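Side-chain contacts in Lin2960 protein (Listeria innocua, PDB 3OOP), which is of unknown function but is probably a MarR-type transcriptional regulator that binds DNA: residues S32-P37 with L76-I81; V42-E47 with E107-V112. One frame throughout, in Å; residues are numbered along the deposited sequence.

Contact 1: S32-P37 with L76-I81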
loop_
_atom_site.group_PDB
_atom_site.type_symbol
_atom_site.label_atom_id
_atom_site.label_comp_id
_atom_site.label_asym_id
_atom_site.label_seq_id
_atom_site.Cartn_x
_atom_site.Cartn_y
_atom_site.Cartn_z
ATOM N N SER A 32 -8.196 -27.114 -3.079
ATOM C CA SER A 32 -8.857 -28.402 -3.282
ATOM C C SER A 32 -9.426 -28.992 -1.993
ATOM O O SER A 32 -10.107 -30.009 -2.032
ATOM C CB SER A 32 -7.925 -29.410 -3.967
ATOM O OG SER A 32 -7.435 -28.870 -5.180
ATOM N N TYR A 33 -9.158 -28.349 -0.859
ATOM C CA TYR A 33 -9.590 -28.869 0.437
ATOM C C TYR A 33 -11.023 -28.461 0.778
ATOM O O TYR A 33 -11.545 -27.489 0.227
ATOM C CB TYR A 33 -8.599 -28.445 1.524
ATOM C CG TYR A 33 -7.285 -29.171 1.371
ATOM C CD1 TYR A 33 -7.024 -30.329 2.105
ATOM C CD2 TYR A 33 -6.318 -28.728 0.462
ATOM C CE1 TYR A 33 -5.825 -31.013 1.963
ATOM C CE2 TYR A 33 -5.114 -29.410 0.304
ATOM C CZ TYR A 33 -4.878 -30.548 1.063
ATOM O OH TYR A 33 -3.693 -31.234 0.916
ATOM N N ASP A 34 -11.655 -29.209 1.679
ATOM C CA ASP A 34 -13.069 -28.995 2.005
ATOM C C ASP A 34 -13.287 -27.646 2.699
ATOM O O ASP A 34 -14.283 -26.969 2.468
ATOM C CB ASP A 34 -13.611 -30.149 2.857
ATOM C CG ASP A 34 -15.034 -29.903 3.341
ATOM O OD1 ASP A 34 -15.968 -30.033 2.523
ATOM O OD2 ASP A 34 -15.218 -29.582 4.539
ATOM N N VAL A 35 -12.331 -27.246 3.523
ATOM C CA VAL A 35 -12.351 -25.935 4.182
ATOM C C VAL A 35 -12.070 -24.793 3.188
ATOM O O VAL A 35 -11.030 -24.803 2.526
ATOM C CB VAL A 35 -11.330 -25.933 5.358
ATOM C CG1 VAL A 35 -11.172 -24.559 5.963
ATOM C CG2 VAL A 35 -11.755 -26.944 6.432
ATOM N N THR A 36 -12.992 -23.821 3.092
ATOM C CA THR A 36 -12.848 -22.615 2.234
ATOM C C THR A 36 -11.922 -21.528 2.839
ATOM O O THR A 36 -11.669 -21.549 4.041
ATOM C CB THR A 36 -14.220 -21.969 1.943
ATOM O OG1 THR A 36 -14.713 -21.315 3.121
ATOM C CG2 THR A 36 -15.235 -23.008 1.453
ATOM N N PRO A 37 -11.428 -20.571 2.012
ATOM C CA PRO A 37 -10.539 -19.501 2.515
ATOM C C PRO A 37 -11.051 -18.738 3.749
ATOM O O PRO A 37 -10.286 -18.532 4.694
ATOM C CB PRO A 37 -10.431 -18.536 1.327
ATOM C CG PRO A 37 -10.669 -19.359 0.153
ATOM C CD PRO A 37 -11.523 -20.541 0.540
ATOM N N LEU A 76 -18.986 -25.377 13.212
ATOM C CA LEU A 76 -19.673 -26.235 14.170
ATOM C C LEU A 76 -20.365 -27.405 13.468
ATOM O O LEU A 76 -20.242 -28.555 13.912
ATOM C CB LEU A 76 -20.676 -25.427 15.005
ATOM C CG LEU A 76 -20.087 -24.545 16.114
ATOM C CD1 LEU A 76 -21.133 -23.581 16.623
ATOM C CD2 LEU A 76 -19.505 -25.376 17.266
ATOM N N ARG A 77 -21.056 -27.117 12.367
ATOM C CA ARG A 77 -21.737 -28.157 11.607
ATOM C C ARG A 77 -20.746 -29.156 11.002
ATOM O O ARG A 77 -21.035 -30.352 10.945
ATOM C CB ARG A 77 -22.638 -27.544 10.536
ATOM C CG ARG A 77 -23.828 -28.408 10.173
ATOM C CD ARG A 77 -24.921 -27.589 9.506
ATOM N NE ARG A 77 -24.452 -26.905 8.304
ATOM C CZ ARG A 77 -24.265 -25.592 8.215
ATOM N NH1 ARG A 77 -23.843 -25.060 7.073
ATOM N NH2 ARG A 77 -24.499 -24.811 9.266
ATOM N N LYS A 78 -19.575 -28.671 10.581
ATOM C CA LYS A 78 -18.500 -29.528 10.064
ATOM C C LYS A 78 -17.766 -30.282 11.179
ATOM O O LYS A 78 -16.860 -31.072 10.895
ATOM C CB LYS A 78 -17.499 -28.733 9.214
ATOM C CG LYS A 78 -18.078 -28.175 7.906
ATOM C CD LYS A 78 -17.019 -27.530 7.020
ATOM C CE LYS A 78 -17.559 -27.300 5.608
ATOM N NZ LYS A 78 -16.512 -26.833 4.635
ATOM N N GLU A 79 -18.156 -30.023 12.428
ATOM C CA GLU A 79 -17.582 -30.658 13.623
ATOM C C GLU A 79 -16.085 -30.396 13.769
ATOM O O GLU A 79 -15.338 -31.260 14.233
ATOM C CB GLU A 79 -17.868 -32.163 13.637
ATOM C CG GLU A 79 -19.278 -32.519 13.168
ATOM C CD GLU A 79 -19.592 -33.989 13.322
ATOM O OE1 GLU A 79 -19.461 -34.734 12.332
ATOM O OE2 GLU A 79 -19.964 -34.399 14.437
ATOM N N LEU A 80 -15.663 -29.193 13.383
ATOM C CA LEU A 80 -14.247 -28.807 13.439
ATOM C C LEU A 80 -13.958 -28.000 14.698
ATOM O O LEU A 80 -12.816 -27.914 15.149
ATOM C CB LEU A 80 -13.847 -28.017 12.179
ATOM C CG LEU A 80 -14.031 -28.792 10.861
ATOM C CD1 LEU A 80 -13.799 -27.908 9.622
ATOM C CD2 LEU A 80 -13.146 -30.032 10.836
ATOM N N ILE A 81 -14.998 -27.410 15.267
ATOM C CA ILE A 81 -14.843 -26.615 16.484
ATOM C C ILE A 81 -15.961 -26.951 17.467
ATOM O O ILE A 81 -16.960 -27.583 17.100
ATOM C CB ILE A 81 -14.815 -25.082 16.196
ATOM C CG1 ILE A 81 -16.163 -24.606 15.624
ATOM C CG2 ILE A 81 -13.622 -24.726 15.271
ATOM C CD1 ILE A 81 -16.294 -23.065 15.511
#
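Lys78 reaches from the end of helix 65-77 to Asp34, in the loop that precedes helix 37-49. Its CB already points toward that loop, and CG, lying anti to the carbonyl carbon (chi1 -66°), starts an extended chain that spans the gap. CG is still 4.6 Å from Asp34 OD2, CD comes to 3.7 Å of that same oxygen, and CE to 3.4 Å. At the tip, Lys78 NZ forms a salt bridge with Asp34 OD2 at 3.0 Å, approaching from above the carboxylate plane, 56° out of it. Lys78 NZ also lies 3.1 Å from the backbone O of Asp34, and it donates to Gln39 OE1. The same glutamine oxygen accepts a hydrogen bond from the backbone N of Thr36, the N-cap residue of helix 37-49. The fold is the winged helix of MarR proteins, in which helix 65-77 corresponds to the probable DNA-recognition helix; it ends in a Schellman motif, with Glu79 at positive phi, before strand 81-84. Val35 and Leu80, both buried, run alongside each other, pointing opposite ways, and touch through Val35 CG2 and Leu80 CD1 at 3.9 Å. Val35 also packs on Trp40 and Leu43 of helix 37-49.

Contact 2: V42-E47 with E107-V112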
loop_
_atom_site.group_PDB
_atom_site.type_symbol
_atom_site.label_atom_id
_atom_site.label_comp_id
_atom_site.label_asym_id
_atom_site.label_seq_id
_atom_site.Cartn_x
_atom_site.Cartn_y
_atom_site.Cartn_z
ATOM N N VAL A 42 -10.941 -18.149 9.971
ATOM C CA VAL A 42 -11.531 -18.310 11.294
ATOM C C VAL A 42 -10.900 -19.497 12.034
ATOM O O VAL A 42 -10.511 -19.362 13.192
ATOM C CB VAL A 42 -13.074 -18.388 11.236
ATOM C CG1 VAL A 42 -13.639 -18.729 12.597
ATOM C CG2 VAL A 42 -13.644 -17.047 10.766
ATOM N N LEU A 43 -10.779 -20.639 11.359
ATOM C CA LEU A 43 -10.148 -21.831 11.945
ATOM C C LEU A 43 -8.737 -21.569 12.454
ATOM O O LEU A 43 -8.405 -21.950 13.584
ATOM C CB LEU A 43 -10.081 -22.968 10.924
ATOM C CG LEU A 43 -11.082 -24.103 10.905
ATOM C CD1 LEU A 43 -10.627 -25.114 9.851
ATOM C CD2 LEU A 43 -11.237 -24.786 12.277
ATOM N N GLU A 44 -7.914 -20.951 11.601
ATOM C CA GLU A 44 -6.537 -20.567 11.937
ATOM C C GLU A 44 -6.503 -19.680 13.183
ATOM O O GLU A 44 -5.652 -19.854 14.066
ATOM C CB GLU A 44 -5.897 -19.848 10.732
ATOM C CG GLU A 44 -4.714 -18.933 11.051
ATOM C CD GLU A 44 -4.537 -17.830 10.017
ATOM O OE1 GLU A 44 -4.541 -16.641 10.403
ATOM O OE2 GLU A 44 -4.406 -18.139 8.818
ATOM N N GLY A 45 -7.420 -18.712 13.237
ATOM C CA GLY A 45 -7.518 -17.803 14.378
ATOM C C GLY A 45 -7.891 -18.543 15.644
ATOM O O GLY A 45 -7.351 -18.273 16.708
ATOM N N ILE A 46 -8.834 -19.472 15.530
ATOM C CA ILE A 46 -9.207 -20.309 16.670
ATOM C C ILE A 46 -8.025 -21.165 17.138
ATOM O O ILE A 46 -7.704 -21.181 18.327
ATOM C CB ILE A 46 -10.477 -21.159 16.388
ATOM C CG1 ILE A 46 -11.678 -20.241 16.127
ATOM C CG2 ILE A 46 -10.778 -22.079 17.575
ATOM C CD1 ILE A 46 -12.957 -20.952 15.635
ATOM N N GLU A 47 -7.357 -21.844 16.205
ATOM C CA GLU A 47 -6.183 -22.656 16.561
ATOM C C GLU A 47 -5.147 -21.809 17.287
ATOM O O GLU A 47 -4.590 -22.252 18.274
ATOM C CB GLU A 47 -5.558 -23.326 15.324
ATOM C CG GLU A 47 -4.487 -24.408 15.647
ATOM C CD GLU A 47 -3.145 -23.843 16.108
ATOM O OE1 GLU A 47 -2.753 -22.739 15.652
ATOM O OE2 GLU A 47 -2.474 -24.518 16.932
ATOM N N GLU A 107 -3.044 -30.207 8.879
ATOM C CA GLU A 107 -2.871 -30.549 7.472
ATOM C C GLU A 107 -2.807 -29.282 6.606
ATOM O O GLU A 107 -1.891 -29.134 5.789
ATOM C CB GLU A 107 -4.009 -31.484 7.031
ATOM C CG GLU A 107 -3.856 -32.121 5.643
ATOM C CD GLU A 107 -4.998 -33.072 5.288
ATOM O OE1 GLU A 107 -5.021 -33.562 4.136
ATOM O OE2 GLU A 107 -5.874 -33.334 6.151
ATOM N N LEU A 108 -3.756 -28.364 6.811
ATOM C CA LEU A 108 -3.798 -27.105 6.059
ATOM C C LEU A 108 -2.591 -26.222 6.352
ATOM O O LEU A 108 -1.984 -25.675 5.417
ATOM C CB LEU A 108 -5.101 -26.345 6.337
ATOM C CG LEU A 108 -6.395 -27.045 5.932
ATOM C CD1 LEU A 108 -7.616 -26.346 6.545
ATOM C CD2 LEU A 108 -6.521 -27.116 4.412
ATOM N N ARG A 109 -2.237 -26.083 7.633
ATOM C CA ARG A 109 -1.088 -25.267 8.019
ATOM C C ARG A 109 0.180 -25.757 7.326
ATOM O O ARG A 109 0.981 -24.953 6.862
ATOM C CB ARG A 109 -0.884 -25.258 9.533
ATOM C CG ARG A 109 -1.782 -24.293 10.287
ATOM C CD ARG A 109 -1.057 -23.688 11.477
ATOM N NE ARG A 109 -1.960 -23.047 12.431
ATOM C CZ ARG A 109 -2.367 -21.784 12.360
ATOM N NH1 ARG A 109 -1.969 -21.005 11.359
ATOM N NH2 ARG A 109 -3.178 -21.295 13.295
ATOM N N ASP A 110 0.346 -27.073 7.252
ATOM C CA ASP A 110 1.539 -27.673 6.623
ATOM C C ASP A 110 1.618 -27.349 5.128
ATOM O O ASP A 110 2.696 -27.043 4.599
ATOM C CB ASP A 110 1.584 -29.190 6.862
ATOM C CG ASP A 110 1.974 -29.559 8.298
ATOM O OD1 ASP A 110 2.523 -28.706 9.034
ATOM O OD2 ASP A 110 1.732 -30.720 8.696
ATOM N N ILE A 111 0.466 -27.404 4.459
ATOM C CA ILE A 111 0.385 -27.086 3.033
ATOM C C ILE A 111 0.717 -25.619 2.802
ATOM O O ILE A 111 1.525 -25.291 1.921
ATOM C CB ILE A 111 -0.996 -27.409 2.450
ATOM C CG1 ILE A 111 -1.215 -28.921 2.446
ATOM C CG2 ILE A 111 -1.106 -26.873 1.011
ATOM C CD1 ILE A 111 -2.637 -29.293 2.698
ATOM N N VAL A 112 0.100 -24.741 3.594
ATOM C CA VAL A 112 0.362 -23.302 3.496
ATOM C C VAL A 112 1.836 -22.970 3.768
ATOM O O VAL A 112 2.446 -22.182 3.037
ATOM C CB VAL A 112 -0.592 -22.493 4.415
ATOM C CG1 VAL A 112 -0.223 -21.020 4.433
ATOM C CG2 VAL A 112 -2.048 -22.686 3.961
#
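A charged contact near the protein surface joins helix 37-49 of the winged-helix fold to the long helix 99-119, with Arg109 of the second reaching across to Glu44 and Glu47 of the first. Between the CA atoms of Glu44 and Arg109 the distance is 8.2 Å, which the arginine side chain spans. Arg109 and Glu44 are each modelled in two conformers; in one, the arginine CG is anti to the carbonyl carbon (chi1 -81°) and the chain bends at chi2, bringing the guanidinium against helix 37-49. Arg109 NH2 makes a salt bridge with Glu47 OE1 at 2.8 Å, on the oxygen's anti side and well short of straight (N-H...O 139°); the same oxygen takes a weak second bond from Arg109 NE at 3.3 Å. The two flat groups are turned 80° against each other, consistent with one oxygen serving both donors instead of a side-by-side pair of bonds. Along the guanidinium edge, the backbone O of Glu44 lies 3.0 Å from Arg109 NH2. Trp40 and Ala48 of helix 37-49 also touch the arginine, while Glu47 packs on Leu97 of strand 94-97. In one conformer the Glu44 side chain lies roughly perpendicular to Arg109, its aliphatic CG 3.5 Å from Arg109 NH1.

Overall arrangement
After helix 2-29 the chain passes through 32-37 and then, within helix 37-49, through 42-47. It continues by helices 54-61 and 65-77 to 76-81, where contact 1 closes its loop. The wing strands 81-84 and 94-97 follow, and helix 99-119 brings 107-112 back to 42-47 at contact 2. The two closures cross: contact 2 starts at 42-47, between the segments of contact 1, and ends at 107-112, beyond them. Their centres are about 11 Å apart, and they touch where the Tyr33 ring rests on Leu108 and where Ile81 meets Leu43. Together they hold helix 37-49, with the loop leading into it, both to the end of helix 65-77 and to helix 99-119.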